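Local structure of orotidine 5'-phosphate decarboxylase (Lactobacillus acidophilus, 3TFX) at residues Thr85-Ala91 / Pro116-Val121; Leu180-Ile186 / Gly209-Val215. The protein probably catalyses the decarboxylation of orotidine 5'-monophosphate to UMP, the last step of de novo UMP synthesis, and works as a homodimer. All blocks are in the same frame, centred on the assembly; numbering follows the deposited sequence.

Interaction 1. Residues Thr85-Ala91 / Pro116-Val121; sequences TFTTVHA and PKLLAV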
ATOM      1  N   THR A  85      -7.358  -5.364  13.876  1.00 13.33           N
ATOM      2  CA  THR A  85      -6.476  -5.782  14.960  1.00 12.64           C
ATOM      3  C   THR A  85      -4.987  -5.616  14.588  1.00 11.83           C
ATOM      4  O   THR A  85      -4.201  -5.114  15.392  1.00 11.74           O
ATOM      5  CB  THR A  85      -6.784  -7.248  15.382  1.00 12.79           C
ATOM      6  OG1 THR A  85      -8.209  -7.445  15.450  1.00 14.47           O
ATOM      7  CG2 THR A  85      -6.169  -7.577  16.756  1.00 12.73           C
ATOM      8  N   PHE A  86      -4.613  -6.048  13.380  1.00 10.78           N
ATOM      9  CA  PHE A  86      -3.248  -5.899  12.860  1.00  9.82           C
ATOM     10  C   PHE A  86      -3.341  -5.198  11.521  1.00  9.54           C
ATOM     11  O   PHE A  86      -4.281  -5.439  10.758  1.00  9.93           O
ATOM     12  CB  PHE A  86      -2.561  -7.256  12.565  1.00  9.53           C
ATOM     13  CG  PHE A  86      -2.218  -8.101  13.783  1.00 10.45           C
ATOM     14  CD1 PHE A  86      -2.379  -7.636  15.086  1.00 10.37           C
ATOM     15  CD2 PHE A  86      -1.670  -9.367  13.598  1.00  9.83           C
ATOM     16  CE1 PHE A  86      -2.044  -8.453  16.187  1.00 11.91           C
ATOM     17  CE2 PHE A  86      -1.332 -10.169  14.672  1.00 10.27           C
ATOM     18  CZ  PHE A  86      -1.524  -9.716  15.970  1.00 11.96           C
ATOM     19  N   THR A  87      -2.340  -4.378  11.215  1.00  8.30           N
ATOM     20  CA  THR A  87      -2.199  -3.779   9.900  1.00  7.52           C
ATOM     21  C   THR A  87      -0.710  -3.580   9.563  1.00  7.00           C
ATOM     22  O   THR A  87       0.121  -3.499  10.468  1.00  7.13           O
ATOM     23  CB  THR A  87      -3.012  -2.463   9.819  1.00  7.30           C
ATOM     24  OG1 THR A  87      -3.497  -2.286   8.488  1.00  8.23           O
ATOM     25  CG2 THR A  87      -2.205  -1.273  10.219  1.00  5.92           C
ATOM     26  N   THR A  88      -0.382  -3.500   8.276  1.00  6.71           N
ATOM     27  CA  THR A  88       1.009  -3.386   7.811  1.00  5.73           C
ATOM     28  C   THR A  88       1.408  -2.048   7.166  1.00  6.00           C
ATOM     29  O   THR A  88       0.582  -1.352   6.564  1.00  5.62           O
ATOM     30  CB  THR A  88       1.341  -4.503   6.784  1.00  5.73           C
ATOM     31  OG1 THR A  88       0.237  -4.653   5.885  1.00  5.40           O
ATOM     32  CG2 THR A  88       1.614  -5.809   7.478  1.00  4.03           C
ATOM     33  N   VAL A  89       2.693  -1.717   7.309  1.00  6.26           N
ATOM     34  CA  VAL A  89       3.376  -0.641   6.566  1.00  6.39           C
ATOM     35  C   VAL A  89       4.733  -1.139   6.071  1.00  6.58           C
ATOM     36  O   VAL A  89       5.299  -2.091   6.630  1.00  6.68           O
ATOM     37  CB  VAL A  89       3.614   0.661   7.422  1.00  6.66           C
ATOM     38  CG1 VAL A  89       2.300   1.336   7.801  1.00  6.02           C
ATOM     39  CG2 VAL A  89       4.452   0.369   8.672  1.00  6.10           C
ATOM     40  N   HIS A  90       5.261  -0.485   5.038  1.00  7.09           N
ATOM     41  CA  HIS A  90       6.629  -0.724   4.578  1.00  7.49           C
ATOM     42  C   HIS A  90       7.672   0.013   5.413  1.00  8.08           C
ATOM     43  O   HIS A  90       7.621   1.249   5.528  1.00  8.25           O
ATOM     44  CB  HIS A  90       6.763  -0.343   3.096  1.00  7.66           C
ATOM     45  CG  HIS A  90       6.384  -1.452   2.166  1.00  8.35           C
ATOM     46  ND1 HIS A  90       7.253  -2.467   1.831  1.00  9.76           N
ATOM     47  CD2 HIS A  90       5.220  -1.728   1.536  1.00  8.82           C
ATOM     48  CE1 HIS A  90       6.643  -3.315   1.020  1.00 10.56           C
ATOM     49  NE2 HIS A  90       5.410  -2.887   0.825  1.00  8.56           N
ATOM     50  N   ALA A  91       8.603  -0.741   6.011  1.00  8.38           N
ATOM     51  CA  ALA A  91       9.758  -0.155   6.700  1.00  8.89           C
ATOM     52  C   ALA A  91      10.625   0.646   5.722  1.00  9.18           C
ATOM     53  O   ALA A  91      11.241   1.632   6.107  1.00  8.59           O
ATOM     54  CB  ALA A  91      10.612  -1.235   7.377  1.00  9.02           C
ATOM     55  N   PRO A 116      -4.994  -0.889  17.079  1.00 13.58           N
ATOM     56  CA  PRO A 116      -4.456  -1.914  16.198  1.00 12.90           C
ATOM     57  C   PRO A 116      -2.931  -2.027  16.328  1.00 12.44           C
ATOM     58  O   PRO A 116      -2.251  -1.033  16.599  1.00 12.60           O
ATOM     59  CB  PRO A 116      -4.822  -1.397  14.804  1.00 13.69           C
ATOM     60  CG  PRO A 116      -6.013  -0.561  14.994  1.00 12.62           C
ATOM     61  CD  PRO A 116      -5.927   0.015  16.380  1.00 13.67           C
ATOM     62  N   LYS A 117      -2.406  -3.231  16.155  1.00 11.35           N
ATOM     63  CA  LYS A 117      -0.958  -3.443  16.196  1.00 10.87           C
ATOM     64  C   LYS A 117      -0.377  -3.081  14.831  1.00 10.12           C
ATOM     65  O   LYS A 117      -0.929  -3.466  13.810  1.00 10.18           O
ATOM     66  CB  LYS A 117      -0.625  -4.895  16.578  1.00 10.46           C
ATOM     67  CG  LYS A 117      -1.170  -5.311  17.936  1.00 11.79           C
ATOM     68  CD  LYS A 117      -0.182  -4.927  19.027  1.00 15.85           C
ATOM     69  CE  LYS A 117      -0.833  -4.254  20.218  1.00 19.01           C
ATOM     70  NZ  LYS A 117      -1.480  -5.199  21.157  1.00 20.98           N
ATOM     71  N   LEU A 118       0.714  -2.320  14.823  1.00  9.53           N
ATOM     72  CA  LEU A 118       1.360  -1.899  13.578  1.00  8.60           C
ATOM     73  C   LEU A 118       2.508  -2.834  13.266  1.00  8.18           C
ATOM     74  O   LEU A 118       3.468  -2.938  14.029  1.00  8.26           O
ATOM     75  CB  LEU A 118       1.892  -0.466  13.701  1.00  8.38           C
ATOM     76  CG  LEU A 118       2.663   0.146  12.531  1.00  8.56           C
ATOM     77  CD1 LEU A 118       1.778   0.234  11.282  1.00  5.00           C
ATOM     78  CD2 LEU A 118       3.211   1.541  12.936  1.00  6.96           C
ATOM     79  N   LEU A 119       2.427  -3.495  12.130  1.00  7.67           N
ATOM     80  CA  LEU A 119       3.461  -4.443  11.764  1.00  7.65           C
ATOM     81  C   LEU A 119       4.235  -3.927  10.564  1.00  7.33           C
ATOM     82  O   LEU A 119       3.638  -3.473   9.587  1.00  7.67           O
ATOM     83  CB  LEU A 119       2.834  -5.811  11.444  1.00  7.85           C
ATOM     84  CG  LEU A 119       1.932  -6.423  12.516  1.00  7.39           C
ATOM     85  CD1 LEU A 119       1.111  -7.574  11.930  1.00  5.48           C
ATOM     86  CD2 LEU A 119       2.775  -6.911  13.689  1.00  7.34           C
ATOM     87  N   ALA A 120       5.553  -4.016  10.628  1.00  6.86           N
ATOM     88  CA  ALA A 120       6.401  -3.561   9.529  1.00  7.76           C
ATOM     89  C   ALA A 120       6.731  -4.698   8.596  1.00  8.29           C
ATOM     90  O   ALA A 120       7.101  -5.801   9.026  1.00  8.53           O
ATOM     91  CB  ALA A 120       7.685  -2.923  10.041  1.00  7.22           C
ATOM     92  N   VAL A 121       6.551  -4.431   7.314  1.00  8.96           N
ATOM     93  CA  VAL A 121       7.086  -5.281   6.287  1.00 10.09           C
ATOM     94  C   VAL A 121       8.503  -4.833   6.058  1.00 11.26           C
ATOM     95  O   VAL A 121       8.829  -3.637   6.112  1.00 11.47           O
ATOM     96  CB  VAL A 121       6.263  -5.203   4.984  1.00 10.83           C
ATOM     97  CG1 VAL A 121       7.048  -5.770   3.781  1.00 10.04           C
ATOM     98  CG2 VAL A 121       4.931  -5.937   5.183  1.00 10.70           C
TER
HETATM   99  O   HOH W   1       9.474  -2.412   3.356  1.00  9.94           O
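The ring of F86 lies obliquely against K117 and L119, both on the same side of its plane. K117 CB sits 3.6 Å from F86 CD1. Farther along, L119 CD1 is 3.7 Å from F86 CD2. The ring reaches this place because CG stands anti to the carbonyl carbon (chi1 -69°). With an alanine here, L119 CD1 and the K117 stem would probably lose their aromatic neighbour, leaving a gap on this face of the sheet. On the same face, T88 CG2 meets V121 CG2 at 4.0 Å. T88 OG1 is bonded to D62. H90 and V121 run side by side, with V121 CG1 3.7 Å from H90 CE1. A water at the ring edge takes part in a bond with H90 ND1 and donates to V121 O. H90 NE2 bonds to H66 O of the second subunit. On the reverse face, V89 and L118 cross at about a right angle, and L118 CD1 touches both V89 methyls. This face packs on helix 95-108. Six backbone hydrogen bonds join the strands. This is a beta-alpha-beta unit of a TIM barrel, with T88 beside D62, predicted to bind substrate, and K64, the predicted proton donor.

Interaction 2. Residues Leu180-Ile186 / Gly209-Val215; sequences LYVTPGI and GSSAIVV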
ATOM      1  N   LEU A 180       6.081  -8.198  18.218  1.00 10.58           N
ATOM      2  CA  LEU A 180       5.358  -9.317  17.616  1.00 10.09           C
ATOM      3  C   LEU A 180       6.087  -9.834  16.392  1.00  9.68           C
ATOM      4  O   LEU A 180       6.345  -9.089  15.454  1.00  9.73           O
ATOM      5  CB  LEU A 180       3.932  -8.894  17.249  1.00  9.88           C
ATOM      6  CG  LEU A 180       3.033  -8.504  18.432  1.00 11.18           C
ATOM      7  CD1 LEU A 180       1.781  -7.826  17.932  1.00 10.04           C
ATOM      8  CD2 LEU A 180       2.686  -9.715  19.375  1.00  8.75           C
ATOM      9  N   TYR A 181       6.422 -11.118  16.397  1.00  9.22           N
ATOM     10  CA  TYR A 181       7.004 -11.738  15.212  1.00  9.19           C
ATOM     11  C   TYR A 181       5.903 -12.536  14.524  1.00  9.07           C
ATOM     12  O   TYR A 181       5.512 -13.605  15.001  1.00  8.63           O
ATOM     13  CB  TYR A 181       8.231 -12.583  15.594  1.00  9.81           C
ATOM     14  CG  TYR A 181       9.235 -11.779  16.402  1.00  8.43           C
ATOM     15  CD1 TYR A 181      10.195 -11.001  15.764  1.00  9.50           C
ATOM     16  CD2 TYR A 181       9.193 -11.763  17.793  1.00 10.14           C
ATOM     17  CE1 TYR A 181      11.118 -10.239  16.491  1.00 10.40           C
ATOM     18  CE2 TYR A 181      10.122 -11.002  18.540  1.00 11.06           C
ATOM     19  CZ  TYR A 181      11.068 -10.238  17.873  1.00 10.13           C
ATOM     20  OH  TYR A 181      11.967  -9.472  18.577  1.00 10.09           O
ATOM     21  N   VAL A 182       5.380 -11.977  13.431  1.00  8.93           N
ATOM     22  CA  VAL A 182       4.233 -12.541  12.714  1.00  9.14           C
ATOM     23  C   VAL A 182       4.708 -13.279  11.463  1.00 10.61           C
ATOM     24  O   VAL A 182       5.328 -12.675  10.575  1.00 11.17           O
ATOM     25  CB  VAL A 182       3.204 -11.461  12.358  1.00  9.34           C
ATOM     26  CG1 VAL A 182       2.039 -12.049  11.529  1.00  7.43           C
ATOM     27  CG2 VAL A 182       2.680 -10.780  13.638  1.00  7.20           C
ATOM     28  N   THR A 183       4.430 -14.584  11.411  1.00 10.46           N
ATOM     29  CA  THR A 183       5.052 -15.482  10.428  1.00 11.32           C
ATOM     30  C   THR A 183       4.030 -16.223   9.542  1.00 11.89           C
ATOM     31  O   THR A 183       3.320 -17.103  10.035  1.00 11.24           O
ATOM     32  CB  THR A 183       5.955 -16.533  11.132  1.00 11.22           C
ATOM     33  OG1 THR A 183       5.146 -17.379  11.952  1.00 10.27           O
ATOM     34  CG2 THR A 183       6.989 -15.864  12.026  1.00 10.79           C
ATOM     35  N   PRO A 184       3.965 -15.883   8.228  1.00 13.28           N
ATOM     36  CA  PRO A 184       2.987 -16.484   7.276  1.00 14.56           C
ATOM     37  C   PRO A 184       3.257 -17.830   6.585  1.00 16.17           C
ATOM     38  O   PRO A 184       2.330 -18.421   5.997  1.00 17.62           O
ATOM     39  CB  PRO A 184       2.831 -15.397   6.189  1.00 14.40           C
ATOM     40  CG  PRO A 184       4.122 -14.660   6.209  1.00 14.00           C
ATOM     41  CD  PRO A 184       4.627 -14.694   7.647  1.00 13.08           C
ATOM     42  N   GLY A 185       4.469 -18.354   6.590  1.00 17.50           N
ATOM     43  CA  GLY A 185       4.683 -19.527   5.685  1.00 18.67           C
ATOM     44  C   GLY A 185       4.143 -20.892   6.118  1.00 18.87           C
ATOM     45  O   GLY A 185       4.561 -21.928   5.590  1.00 19.59           O
ATOM     46  N   ILE A 186       3.199 -20.904   7.053  1.00 18.71           N
ATOM     47  CA  ILE A 186       2.993 -22.084   7.912  1.00 18.51           C
ATOM     48  C   ILE A 186       2.031 -23.172   7.379  1.00 18.65           C
ATOM     49  O   ILE A 186       0.888 -22.877   7.007  1.00 18.14           O
ATOM     50  CB  ILE A 186       2.588 -21.638   9.343  1.00 17.98           C
ATOM     51  CG1 ILE A 186       3.582 -20.584   9.897  1.00 17.84           C
ATOM     52  CG2 ILE A 186       2.409 -22.849  10.272  1.00 18.78           C
ATOM     53  CD1 ILE A 186       5.047 -21.043  10.061  1.00 13.72           C
ATOM     54  N   GLY A 209       9.573 -19.339  18.351  1.00 13.80           N
ATOM     55  CA  GLY A 209       9.190 -18.064  18.972  1.00 12.84           C
ATOM     56  C   GLY A 209       8.268 -17.149  18.175  1.00 12.22           C
ATOM     57  O   GLY A 209       8.172 -15.970  18.483  1.00 11.59           O
ATOM     58  N   SER A 210       7.582 -17.675  17.155  1.00 11.47           N
ATOM     59  CA  SER A 210       6.567 -16.884  16.441  1.00 10.95           C
ATOM     60  C   SER A 210       5.464 -16.376  17.401  1.00 10.50           C
ATOM     61  O   SER A 210       4.979 -17.129  18.251  1.00 10.08           O
ATOM     62  CB  SER A 210       5.963 -17.697  15.293  1.00 11.22           C
ATOM     63  OG  SER A 210       4.879 -16.999  14.712  1.00 12.91           O
ATOM     64  N   SER A 211       5.109 -15.091  17.300  1.00  9.63           N
ATOM     65  CA  SER A 211       4.038 -14.524  18.129  1.00  8.67           C
ATOM     66  C   SER A 211       2.669 -14.847  17.551  1.00  8.47           C
ATOM     67  O   SER A 211       1.676 -14.861  18.272  1.00  7.98           O
ATOM     68  CB  SER A 211       4.170 -13.000  18.227  1.00  8.90           C
ATOM     69  OG  SER A 211       5.498 -12.623  18.536  1.00  7.64           O
ATOM     70  N   ALA A 212       2.622 -15.063  16.237  1.00  8.18           N
ATOM     71  CA  ALA A 212       1.380 -15.298  15.505  1.00  8.18           C
ATOM     72  C   ALA A 212       1.719 -15.960  14.187  1.00  8.38           C
ATOM     73  O   ALA A 212       2.680 -15.568  13.534  1.00  9.19           O
ATOM     74  CB  ALA A 212       0.651 -13.974  15.235  1.00  8.11           C
ATOM     75  N   ILE A 213       0.918 -16.934  13.766  1.00  8.10           N
ATOM     76  CA  ILE A 213       1.119 -17.534  12.440  1.00  8.09           C
ATOM     77  C   ILE A 213      -0.032 -17.197  11.535  1.00  8.02           C
ATOM     78  O   ILE A 213      -1.168 -17.083  11.997  1.00  8.47           O
ATOM     79  CB  ILE A 213       1.299 -19.089  12.495  1.00  7.38           C
ATOM     80  CG1 ILE A 213       0.060 -19.768  13.114  1.00  7.56           C
ATOM     81  CG2 ILE A 213       2.589 -19.426  13.230  1.00  7.09           C
ATOM     82  CD1 ILE A 213       0.117 -21.292  13.217  1.00  6.87           C
ATOM     83  N   VAL A 214       0.256 -17.033  10.249  1.00  8.24           N
ATOM     84  CA  VAL A 214      -0.819 -16.989   9.267  1.00  8.81           C
ATOM     85  C   VAL A 214      -0.882 -18.240   8.368  1.00  9.06           C
ATOM     86  O   VAL A 214       0.132 -18.709   7.833  1.00  9.55           O
ATOM     87  CB  VAL A 214      -0.998 -15.577   8.555  1.00  9.50           C
ATOM     88  CG1 VAL A 214       0.159 -14.607   8.844  1.00  9.01           C
ATOM     89  CG2 VAL A 214      -1.337 -15.691   7.066  1.00  9.02           C
ATOM     90  N   VAL A 215      -2.070 -18.815   8.279  1.00  9.16           N
ATOM     91  CA  VAL A 215      -2.277 -20.077   7.571  1.00  9.23           C
ATOM     92  C   VAL A 215      -3.337 -19.818   6.509  1.00  9.66           C
ATOM     93  O   VAL A 215      -4.336 -19.147   6.786  1.00  9.74           O
ATOM     94  CB  VAL A 215      -2.718 -21.228   8.546  1.00  9.38           C
ATOM     95  CG1 VAL A 215      -2.847 -22.569   7.809  1.00  8.09           C
ATOM     96  CG2 VAL A 215      -1.726 -21.367   9.712  1.00  8.94           C
TER
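T183 and S210 meet through their hydroxyls, with T183 OG1 2.8 Å from S210 OG. Either could be the donor. T183 OG1 lies between the backbone N and the carbonyl carbon (chi1 64°), which turns it to S210 and also brings it 3.5 Å from I213 CG2. I186 comes at I213 at about a right angle, its CG1 3.7 Å from I213 CG2. Helix 202-207 packs on I186, S210 and I213, so this side is close-packed. V182 makes a slacker contact on the other face of the sheet, with its CG2 4.1 Å from A212 CB.

L180 with S211, and P184, are the looser spots, partly exposed. L180 CD2 rests near S211 CB. P184 CB meets V214 CG1, but P184 O and V214 O are both acceptors and give no bond.

Strand pairing is short. T183 N bonds to A212 O almost straight (N-H...O 171°), whereas V214 N approaches T183 O from above the carbonyl plane. At the start, S211 does the work of a strand residue with its side chain: S211 OG accepts from Y181 N (2.8 Å), while S211 N donates to Y181 O. One serine hydroxyl, S211 OG, thus stands in for a backbone acceptor where regular pairing gives out, while the T183-S210 hydroxyl pair gives two buried side chains polar partners within the contact.

In the fold
Along the chain, interaction 1 comes first. The chain leaves 85-91, runs through helix 95-108 and returns at 116-121, closing its loop. Helices 129-134 and 142-155, strand 160-162 and helix 168-175 follow before interaction 2 opens at 180-186. Its loop holds helix 202-207 and the unmodelled residues 189-199, and closes at 209-215. The two contacts are therefore in series and neither crosses the other. Interaction 1 joins the fourth and fifth barrel strands; interaction 2 joins the seventh and eighth. Strand 160-162 lies between the two pairs, yet K117 and L119 pack on L180 and V182. Beyond 209-215, I213 pairs with I8 of the first strand, which completes the barrel.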